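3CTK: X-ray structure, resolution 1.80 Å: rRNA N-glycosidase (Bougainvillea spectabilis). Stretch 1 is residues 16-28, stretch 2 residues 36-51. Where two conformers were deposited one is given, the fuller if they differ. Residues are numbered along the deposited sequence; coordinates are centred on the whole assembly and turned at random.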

# COMPACT_ATOMS: atom_id res chain seq x y z
N THR A 16 -4.90 -0.71 -14.55
CA THR A 16 -3.65 -0.96 -15.25
C THR A 16 -2.47 -0.60 -14.35
O THR A 16 -1.45 -1.30 -14.32
CB THR A 16 -3.55 -0.13 -16.55
OG1 THR A 16 -4.64 -0.48 -17.41
CG2 THR A 16 -2.24 -0.40 -17.26
N PHE A 17 -2.62 0.49 -13.61
CA PHE A 17 -1.61 0.98 -12.67
C PHE A 17 -1.30 -0.08 -11.60
O PHE A 17 -0.14 -0.39 -11.33
CB PHE A 17 -2.12 2.26 -12.01
CG PHE A 17 -1.38 2.65 -10.76
CD1 PHE A 17 -0.05 3.04 -10.81
CD2 PHE A 17 -2.03 2.64 -9.53
CE1 PHE A 17 0.64 3.40 -9.65
CE2 PHE A 17 -1.36 3.00 -8.36
CZ PHE A 17 -0.02 3.38 -8.42
N ILE A 18 -2.35 -0.62 -10.99
CA ILE A 18 -2.18 -1.63 -9.96
C ILE A 18 -1.53 -2.90 -10.51
O ILE A 18 -0.69 -3.50 -9.85
CB ILE A 18 -3.53 -2.00 -9.29
CG1 ILE A 18 -4.05 -0.80 -8.49
CG2 ILE A 18 -3.37 -3.20 -8.38
CD1 ILE A 18 -3.11 -0.34 -7.40
N GLN A 19 -1.91 -3.30 -11.72
CA GLN A 19 -1.31 -4.50 -12.30
C GLN A 19 0.17 -4.26 -12.58
O GLN A 19 0.99 -5.16 -12.37
CB GLN A 19 -2.03 -4.91 -13.59
CG GLN A 19 -1.46 -6.18 -14.21
CD GLN A 19 -1.47 -7.37 -13.27
OE1 GLN A 19 -0.43 -7.94 -12.95
NE2 GLN A 19 -2.66 -7.74 -12.81
N ASP A 20 0.51 -3.07 -13.04
CA ASP A 20 1.92 -2.77 -13.32
C ASP A 20 2.74 -2.77 -12.03
O ASP A 20 3.91 -3.17 -12.04
CB ASP A 20 2.07 -1.42 -14.03
CG ASP A 20 1.53 -1.45 -15.46
OD1 ASP A 20 1.47 -2.55 -16.06
OD2 ASP A 20 1.18 -0.38 -15.99
N LEU A 21 2.13 -2.34 -10.93
CA LEU A 21 2.83 -2.34 -9.64
C LEU A 21 3.05 -3.78 -9.19
O LEU A 21 4.12 -4.13 -8.69
CB LEU A 21 2.02 -1.56 -8.59
CG LEU A 21 2.53 -1.57 -7.14
CD1 LEU A 21 3.99 -1.14 -7.07
CD2 LEU A 21 1.65 -0.64 -6.30
N ARG A 22 2.04 -4.63 -9.36
CA ARG A 22 2.19 -6.03 -8.97
C ARG A 22 3.32 -6.69 -9.76
O ARG A 22 4.06 -7.51 -9.24
CB ARG A 22 0.90 -6.82 -9.21
CG ARG A 22 -0.22 -6.52 -8.22
CD ARG A 22 -1.49 -7.30 -8.56
NE ARG A 22 -2.58 -6.94 -7.65
CZ ARG A 22 -3.84 -6.78 -8.01
NH1 ARG A 22 -4.20 -6.96 -9.28
NH2 ARG A 22 -4.75 -6.40 -7.12
N ASN A 23 3.45 -6.32 -11.04
CA ASN A 23 4.50 -6.87 -11.89
C ASN A 23 5.88 -6.55 -11.32
O ASN A 23 6.81 -7.35 -11.41
CB ASN A 23 4.38 -6.31 -13.31
CG ASN A 23 3.19 -6.88 -14.07
OD1 ASN A 23 2.85 -6.41 -15.15
ND2 ASN A 23 2.56 -7.91 -13.52
N GLU A 24 6.02 -5.36 -10.74
CA GLU A 24 7.28 -4.94 -10.15
C GLU A 24 7.56 -5.67 -8.83
O GLU A 24 8.72 -5.89 -8.47
CB GLU A 24 7.27 -3.43 -9.89
CG GLU A 24 7.19 -2.58 -11.14
CD GLU A 24 8.44 -2.68 -11.99
OE1 GLU A 24 8.36 -2.36 -13.20
OE2 GLU A 24 9.50 -3.07 -11.46
N LEU A 25 6.50 -6.03 -8.13
CA LEU A 25 6.62 -6.71 -6.84
C LEU A 25 6.76 -8.23 -6.94
O LEU A 25 7.33 -8.87 -6.05
CB LEU A 25 5.41 -6.37 -5.96
CG LEU A 25 5.12 -4.90 -5.65
CD1 LEU A 25 3.72 -4.75 -5.06
CD2 LEU A 25 6.17 -4.36 -4.69
N ALA A 26 6.22 -8.81 -8.01
CA ALA A 26 6.26 -10.26 -8.20
C ALA A 26 7.65 -10.75 -8.60
O ALA A 26 7.89 -11.05 -9.77
CB ALA A 26 5.23 -10.68 -9.25
N LYS A 27 8.54 -10.85 -7.62
CA LYS A 27 9.91 -11.28 -7.86
C LYS A 27 10.24 -12.65 -7.27
O LYS A 27 11.33 -13.18 -7.51
CB LYS A 27 10.89 -10.25 -7.29
CG LYS A 27 10.68 -8.84 -7.81
CD LYS A 27 11.72 -7.89 -7.21
CE LYS A 27 11.48 -6.46 -7.65
NZ LYS A 27 11.45 -6.32 -9.13
N GLY A 28 9.32 -13.20 -6.49
CA GLY A 28 9.57 -14.50 -5.89
C GLY A 28 8.98 -15.64 -6.69
O GLY A 28 8.34 -15.42 -7.72
N VAL A 36 4.42 -13.80 -5.61
CA VAL A 36 4.97 -13.76 -4.25
C VAL A 36 6.14 -12.77 -4.22
O VAL A 36 6.90 -12.66 -5.19
CB VAL A 36 5.49 -15.16 -3.82
CG1 VAL A 36 6.04 -15.10 -2.40
CG2 VAL A 36 4.37 -16.19 -3.92
N THR A 37 6.28 -12.03 -3.12
CA THR A 37 7.39 -11.08 -2.99
C THR A 37 8.65 -11.81 -2.52
O THR A 37 8.58 -12.96 -2.09
CB THR A 37 7.09 -9.95 -1.96
OG1 THR A 37 6.96 -10.51 -0.65
CG2 THR A 37 5.80 -9.21 -2.32
N LEU A 38 9.79 -11.13 -2.62
CA LEU A 38 11.07 -11.69 -2.17
C LEU A 38 11.36 -11.15 -0.77
O LEU A 38 11.13 -9.97 -0.51
CB LEU A 38 12.21 -11.27 -3.10
CG LEU A 38 12.51 -12.08 -4.35
CD1 LEU A 38 13.67 -11.43 -5.10
CD2 LEU A 38 12.86 -13.50 -3.96
N GLN A 39 11.87 -12.00 0.12
CA GLN A 39 12.19 -11.56 1.48
C GLN A 39 13.41 -10.65 1.51
O GLN A 39 13.46 -9.70 2.28
CB GLN A 39 12.42 -12.77 2.39
CG GLN A 39 12.76 -12.38 3.83
CD GLN A 39 12.80 -13.57 4.76
OE1 GLN A 39 13.11 -14.68 4.35
NE2 GLN A 39 12.50 -13.33 6.03
N THR A 40 14.41 -10.96 0.69
CA THR A 40 15.61 -10.14 0.61
C THR A 40 15.96 -9.90 -0.85
O THR A 40 15.68 -10.73 -1.72
CB THR A 40 16.83 -10.80 1.32
OG1 THR A 40 17.20 -12.01 0.64
CG2 THR A 40 16.52 -11.10 2.77
N ILE A 41 16.56 -8.76 -1.12
CA ILE A 41 16.92 -8.41 -2.48
C ILE A 41 18.04 -7.37 -2.42
O ILE A 41 18.22 -6.72 -1.40
CB ILE A 41 15.69 -7.86 -3.24
CG1 ILE A 41 15.96 -7.82 -4.74
CG2 ILE A 41 15.32 -6.47 -2.69
CD1 ILE A 41 14.73 -7.47 -5.56
N ALA A 42 18.79 -7.24 -3.51
CA ALA A 42 19.89 -6.29 -3.57
C ALA A 42 19.39 -4.88 -3.27
O ALA A 42 18.29 -4.50 -3.68
CB ALA A 42 20.54 -6.33 -4.93
N ASP A 43 20.20 -4.08 -2.57
CA ASP A 43 19.79 -2.73 -2.24
C ASP A 43 19.39 -1.91 -3.47
O ASP A 43 18.52 -1.04 -3.37
CB ASP A 43 20.91 -2.00 -1.48
CG ASP A 43 21.15 -2.57 -0.09
OD1 ASP A 43 20.22 -3.15 0.50
OD2 ASP A 43 22.29 -2.42 0.41
N ASP A 44 19.99 -2.19 -4.62
CA ASP A 44 19.69 -1.45 -5.85
C ASP A 44 18.35 -1.81 -6.48
O ASP A 44 17.95 -1.19 -7.47
CB ASP A 44 20.81 -1.69 -6.87
CG ASP A 44 20.86 -3.13 -7.35
OD1 ASP A 44 20.46 -4.02 -6.58
OD2 ASP A 44 21.32 -3.36 -8.49
N LYS A 45 17.66 -2.81 -5.93
CA LYS A 45 16.37 -3.21 -6.47
C LYS A 45 15.35 -3.32 -5.35
O LYS A 45 14.24 -3.85 -5.53
CB LYS A 45 16.49 -4.57 -7.18
CG LYS A 45 17.39 -4.55 -8.41
CD LYS A 45 17.39 -5.88 -9.13
CE LYS A 45 17.97 -6.99 -8.27
NZ LYS A 45 18.06 -8.28 -9.00
N ARG A 46 15.73 -2.79 -4.19
CA ARG A 46 14.91 -2.84 -2.99
C ARG A 46 13.62 -2.01 -3.01
O ARG A 46 12.67 -2.34 -2.30
CB ARG A 46 15.77 -2.43 -1.78
CG ARG A 46 15.09 -2.50 -0.42
CD ARG A 46 14.63 -3.91 -0.05
NE ARG A 46 14.04 -3.93 1.28
CZ ARG A 46 14.73 -3.95 2.42
NH1 ARG A 46 16.06 -3.96 2.38
NH2 ARG A 46 14.11 -3.92 3.58
N PHE A 47 13.57 -0.96 -3.82
CA PHE A 47 12.37 -0.12 -3.86
C PHE A 47 11.78 0.13 -5.23
O PHE A 47 12.46 0.04 -6.25
CB PHE A 47 12.66 1.26 -3.23
CG PHE A 47 13.22 1.20 -1.84
CD1 PHE A 47 14.58 1.35 -1.62
CD2 PHE A 47 12.38 0.96 -0.76
CE1 PHE A 47 15.10 1.27 -0.33
CE2 PHE A 47 12.89 0.88 0.53
CZ PHE A 47 14.26 1.03 0.75
N VAL A 48 10.48 0.42 -5.25
CA VAL A 48 9.78 0.77 -6.48
C VAL A 48 9.17 2.13 -6.16
O VAL A 48 8.69 2.35 -5.06
CB VAL A 48 8.67 -0.25 -6.84
CG1 VAL A 48 7.67 -0.39 -5.70
CG2 VAL A 48 7.95 0.21 -8.11
N LEU A 49 9.22 3.04 -7.13
CA LEU A 49 8.67 4.37 -6.92
C LEU A 49 7.32 4.53 -7.60
O LEU A 49 7.11 4.08 -8.73
CB LEU A 49 9.66 5.41 -7.45
CG LEU A 49 11.09 5.27 -6.89
CD1 LEU A 49 12.03 6.24 -7.58
CD2 LEU A 49 11.06 5.52 -5.39
N VAL A 50 6.39 5.17 -6.90
CA VAL A 50 5.04 5.40 -7.41
C VAL A 50 4.80 6.90 -7.52
O VAL A 50 4.66 7.59 -6.51
CB VAL A 50 3.99 4.77 -6.47
CG1 VAL A 50 2.58 5.10 -6.96
CG2 VAL A 50 4.18 3.26 -6.40
N ASP A 51 4.76 7.40 -8.75
CA ASP A 51 4.54 8.82 -9.02
C ASP A 51 3.06 9.13 -9.13
O ASP A 51 2.40 8.71 -10.08
CB ASP A 51 5.24 9.23 -10.32
CG ASP A 51 6.74 9.39 -10.15
OD1 ASP A 51 7.29 8.92 -9.13
OD2 ASP A 51 7.37 9.98 -11.06
O HOH W 1 9.47 -8.64 -4.21
O HOH W 2 5.97 -13.91 -8.10

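Helix 16-25 and strand 47-51 run nearly antiparallel, their N-to-C directions 166° apart and their axes 9.7 Å apart at closest approach, a spacing that leaves room for a layer of side chains. Beyond the helix, from Ala-26, the backbones draw closer: the CA atoms of Gly-28 and Leu-38 lie 4.9 Å apart. Here Gly-28 N donates a hydrogen bond to Val-36 O (2.8 Å, N-H...O angle 145°). Two waters extend this polar seam. Water 1 donates to Leu-25 O (2.8 Å) and accepts from Leu-38 N (3.0 Å); water 2 donates to Gly-28 O (2.8 Å) and accepts from Val-36 N (2.9 Å). Glycine suits this crossing, since an ideal CB would lie 2.9 Å from both Val-36 O and Thr-37 O.

Between helix and strand the contact is apolar and buried. Strand alternation points Val-48 and Val-50 toward the helix, Phe-47 and Leu-49 away. Val-50 CG1 meets Phe-17 CZ at 3.4 Å, at the ring edge. Leu-21 CD1 reaches Val-48 CG1 (4.0 Å), which also lies 4.4 Å from Leu-25 CD2.

Lys-27 contributes its aliphatic length: CD packs 3.5 Å from Ile-41 CD1, while NZ makes a weak hydrogen bond to Glu-24 O (2.8 Å). Altogether 563 Å² is buried, both sides summed.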